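Local coordinates for protein plasmodium falciparum gamete antigen 27/25 (Plasmodium falciparum, PDB 1N81) that is of unknown molecular function but is essential for sexual development of the malaria parasite at the gametocyte stage, and may form dimers, at residues Tyr105-Gln110 against Asp144-Val149. Sequence-based numbering, arbitrary orientation.
Sequences YLWVEQ and DTYEYV
Val-108 and Trp-107 meet Tyr-146 where two helices of this all-helical Pfg27 fold pack nearly antiparallel: helix 96-122 runs past the end of helix 136-150, the segment axes inclined at 150° and 9.4 Å apart at their closest. The tight part is at Val-108. Its CA lies 5.7 Å from CA of Tyr-146, and its methyl CG2 rests 3.6 Å from the carbonyl O of Tyr-146, so that branch packs against the backbone of the other helix. The second methyl, CG1, stands anti to the backbone N and faces CB of Tyr-146 at 4.2 Å. Phe-143 and Lys-150 of the same helix, with Val-152 and Phe-154 of the loop that follows, close in around this valine and bury it.

The looser side belongs to the partly exposed indole. Trp-107 also carries its CG anti to the backbone N (chi1 -172°), and the six-membered ring extends toward the phenol, the two side chains crossing at about a right angle. The two rings meet obliquely, with planes at 67° and centroids 5.8 Å apart, and Lys-150 adds a cation-pi contact to the indole. No hydrogen bond joins the two segments; apolar packing carries the contact. The polar ends are held elsewhere: the Tyr-146 hydroxyl is hydrogen-bonded to Glu-115, further along helix 96-122, which ties the far end of the phenol back to the helix it packs on, while Glu-147, whose CB points away from helix 96-122, accepts a hydrogen bond from the backbone N of Phe-154. At the edge of the indole, close to its plane, CZ3 of Trp-107 touches CD2 of Tyr-146 at 3.7 Å.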
loop_
_atom_site.group_PDB
_atom_site.type_symbol
_atom_site.label_atom_id
_atom_site.label_comp_id
_atom_site.label_asym_id
_atom_site.label_seq_id
_atom_site.Cartn_x
_atom_site.Cartn_y
_atom_site.Cartn_z
ATOM N N TYR A 105 -4.722 9.410 4.674
ATOM C CA TYR A 105 -5.007 8.023 5.018
ATOM C C TYR A 105 -4.031 7.132 4.221
ATOM O O TYR A 105 -3.531 6.124 4.732
ATOM C CB TYR A 105 -6.439 7.661 4.623
ATOM C CG TYR A 105 -7.519 8.204 5.529
ATOM C CD1 TYR A 105 -7.565 9.559 5.887
ATOM C CD2 TYR A 105 -8.542 7.379 5.955
ATOM C CE1 TYR A 105 -8.615 10.061 6.637
ATOM C CE2 TYR A 105 -9.596 7.863 6.701
ATOM C CZ TYR A 105 -9.632 9.199 7.041
ATOM O OH TYR A 105 -10.686 9.643 7.794
ATOM N N LEU A 106 -3.769 7.514 2.967
ATOM C CA LEU A 106 -2.882 6.751 2.105
ATOM C C LEU A 106 -1.489 6.800 2.700
ATOM O O LEU A 106 -0.783 5.798 2.754
ATOM C CB LEU A 106 -2.870 7.334 0.671
ATOM C CG LEU A 106 -4.183 7.180 -0.138
ATOM C CD1 LEU A 106 -4.016 7.764 -1.529
ATOM C CD2 LEU A 106 -4.603 5.706 -0.241
ATOM N N TRP A 107 -1.110 7.984 3.158
ATOM C CA TRP A 107 0.201 8.215 3.754
ATOM C C TRP A 107 0.402 7.307 4.955
ATOM O O TRP A 107 1.456 6.678 5.104
ATOM C CB TRP A 107 0.303 9.676 4.205
ATOM C CG TRP A 107 1.632 10.128 4.663
ATOM C CD1 TRP A 107 2.574 10.775 3.914
ATOM C CD2 TRP A 107 2.202 9.982 5.992
ATOM N NE1 TRP A 107 3.689 11.044 4.684
ATOM C CE2 TRP A 107 3.488 10.575 5.953
ATOM C CE3 TRP A 107 1.747 9.423 7.188
ATOM C CZ2 TRP A 107 4.335 10.600 7.079
ATOM C CZ3 TRP A 107 2.581 9.449 8.304
ATOM C CH2 TRP A 107 3.864 10.039 8.244
ATOM N N VAL A 108 -0.612 7.260 5.813
ATOM C CA VAL A 108 -0.552 6.454 7.009
ATOM C C VAL A 108 -0.313 4.982 6.677
ATOM O O VAL A 108 0.578 4.350 7.232
ATOM C CB VAL A 108 -1.839 6.611 7.823
ATOM C CG1 VAL A 108 -1.929 5.480 8.901
ATOM C CG2 VAL A 108 -1.846 8.041 8.492
ATOM N N GLU A 109 -1.092 4.459 5.746
ATOM C CA GLU A 109 -0.968 3.069 5.348
ATOM C C GLU A 109 0.422 2.826 4.738
ATOM O O GLU A 109 1.103 1.846 5.094
ATOM C CB GLU A 109 -2.082 2.695 4.352
ATOM C CG GLU A 109 -2.106 1.203 4.002
ATOM C CD GLU A 109 -3.256 0.810 3.085
ATOM O OE1 GLU A 109 -3.256 -0.347 2.624
ATOM O OE2 GLU A 109 -4.161 1.633 2.818
ATOM N N GLN A 110 0.870 3.723 3.864
ATOM C CA GLN A 110 2.181 3.521 3.245
ATOM C C GLN A 110 3.311 3.554 4.295
ATOM O O GLN A 110 4.231 2.710 4.287
ATOM C CB GLN A 110 2.425 4.530 2.117
ATOM C CG GLN A 110 3.726 4.257 1.397
ATOM C CD GLN A 110 3.916 5.089 0.156
ATOM O OE1 GLN A 110 3.199 6.050 -0.077
ATOM N NE2 GLN A 110 4.895 4.718 -0.649
ATOM N N ASP A 144 -1.583 3.695 15.460
ATOM C CA ASP A 144 -1.906 4.726 16.447
ATOM C C ASP A 144 -0.964 5.910 16.320
ATOM O O ASP A 144 -1.376 7.073 16.377
ATOM C CB ASP A 144 -1.808 4.169 17.858
ATOM C CG ASP A 144 -2.882 3.156 18.130
ATOM O OD1 ASP A 144 -3.859 3.143 17.352
ATOM O OD2 ASP A 144 -2.761 2.385 19.104
ATOM N N THR A 145 0.311 5.612 16.135
ATOM C CA THR A 145 1.303 6.668 16.020
ATOM C C THR A 145 1.151 7.538 14.779
ATOM O O THR A 145 1.184 8.772 14.857
ATOM C CB THR A 145 2.730 6.086 16.051
ATOM O OG1 THR A 145 2.877 5.301 17.235
ATOM C CG2 THR A 145 3.752 7.205 16.107
ATOM N N TYR A 146 0.959 6.914 13.625
ATOM C CA TYR A 146 0.849 7.702 12.411
ATOM C C TYR A 146 -0.487 8.394 12.179
ATOM O O TYR A 146 -0.513 9.437 11.534
ATOM C CB TYR A 146 1.294 6.879 11.219
ATOM C CG TYR A 146 2.755 6.556 11.307
ATOM C CD1 TYR A 146 3.182 5.245 11.495
ATOM C CD2 TYR A 146 3.721 7.566 11.219
ATOM C CE1 TYR A 146 4.530 4.940 11.592
ATOM C CE2 TYR A 146 5.080 7.274 11.320
ATOM C CZ TYR A 146 5.483 5.951 11.505
ATOM O OH TYR A 146 6.831 5.638 11.581
ATOM N N GLU A 147 -1.571 7.832 12.702
ATOM C CA GLU A 147 -2.886 8.459 12.626
ATOM C C GLU A 147 -2.739 9.781 13.401
ATOM O O GLU A 147 -3.155 10.835 12.938
ATOM C CB GLU A 147 -3.940 7.651 13.382
ATOM C CG GLU A 147 -4.661 6.591 12.596
ATOM C CD GLU A 147 -5.756 5.939 13.419
ATOM O OE1 GLU A 147 -5.490 5.593 14.592
ATOM O OE2 GLU A 147 -6.883 5.756 12.896
ATOM N N TYR A 148 -2.175 9.681 14.608
ATOM C CA TYR A 148 -1.955 10.825 15.506
ATOM C C TYR A 148 -1.105 11.884 14.827
ATOM O O TYR A 148 -1.475 13.059 14.762
ATOM C CB TYR A 148 -1.275 10.377 16.805
ATOM C CG TYR A 148 -0.855 11.537 17.690
ATOM C CD1 TYR A 148 -1.807 12.329 18.319
ATOM C CD2 TYR A 148 0.496 11.900 17.813
ATOM C CE1 TYR A 148 -1.438 13.468 19.047
ATOM C CE2 TYR A 148 0.883 13.034 18.534
ATOM C CZ TYR A 148 -0.102 13.810 19.147
ATOM O OH TYR A 148 0.250 14.919 19.864
ATOM N N VAL A 149 0.030 11.456 14.289
ATOM C CA VAL A 149 0.946 12.356 13.617
ATOM C C VAL A 149 0.351 13.080 12.415
ATOM O O VAL A 149 0.629 14.253 12.179
ATOM C CB VAL A 149 2.186 11.589 13.153
ATOM C CG1 VAL A 149 2.869 12.319 12.028
ATOM C CG2 VAL A 149 3.138 11.409 14.328
#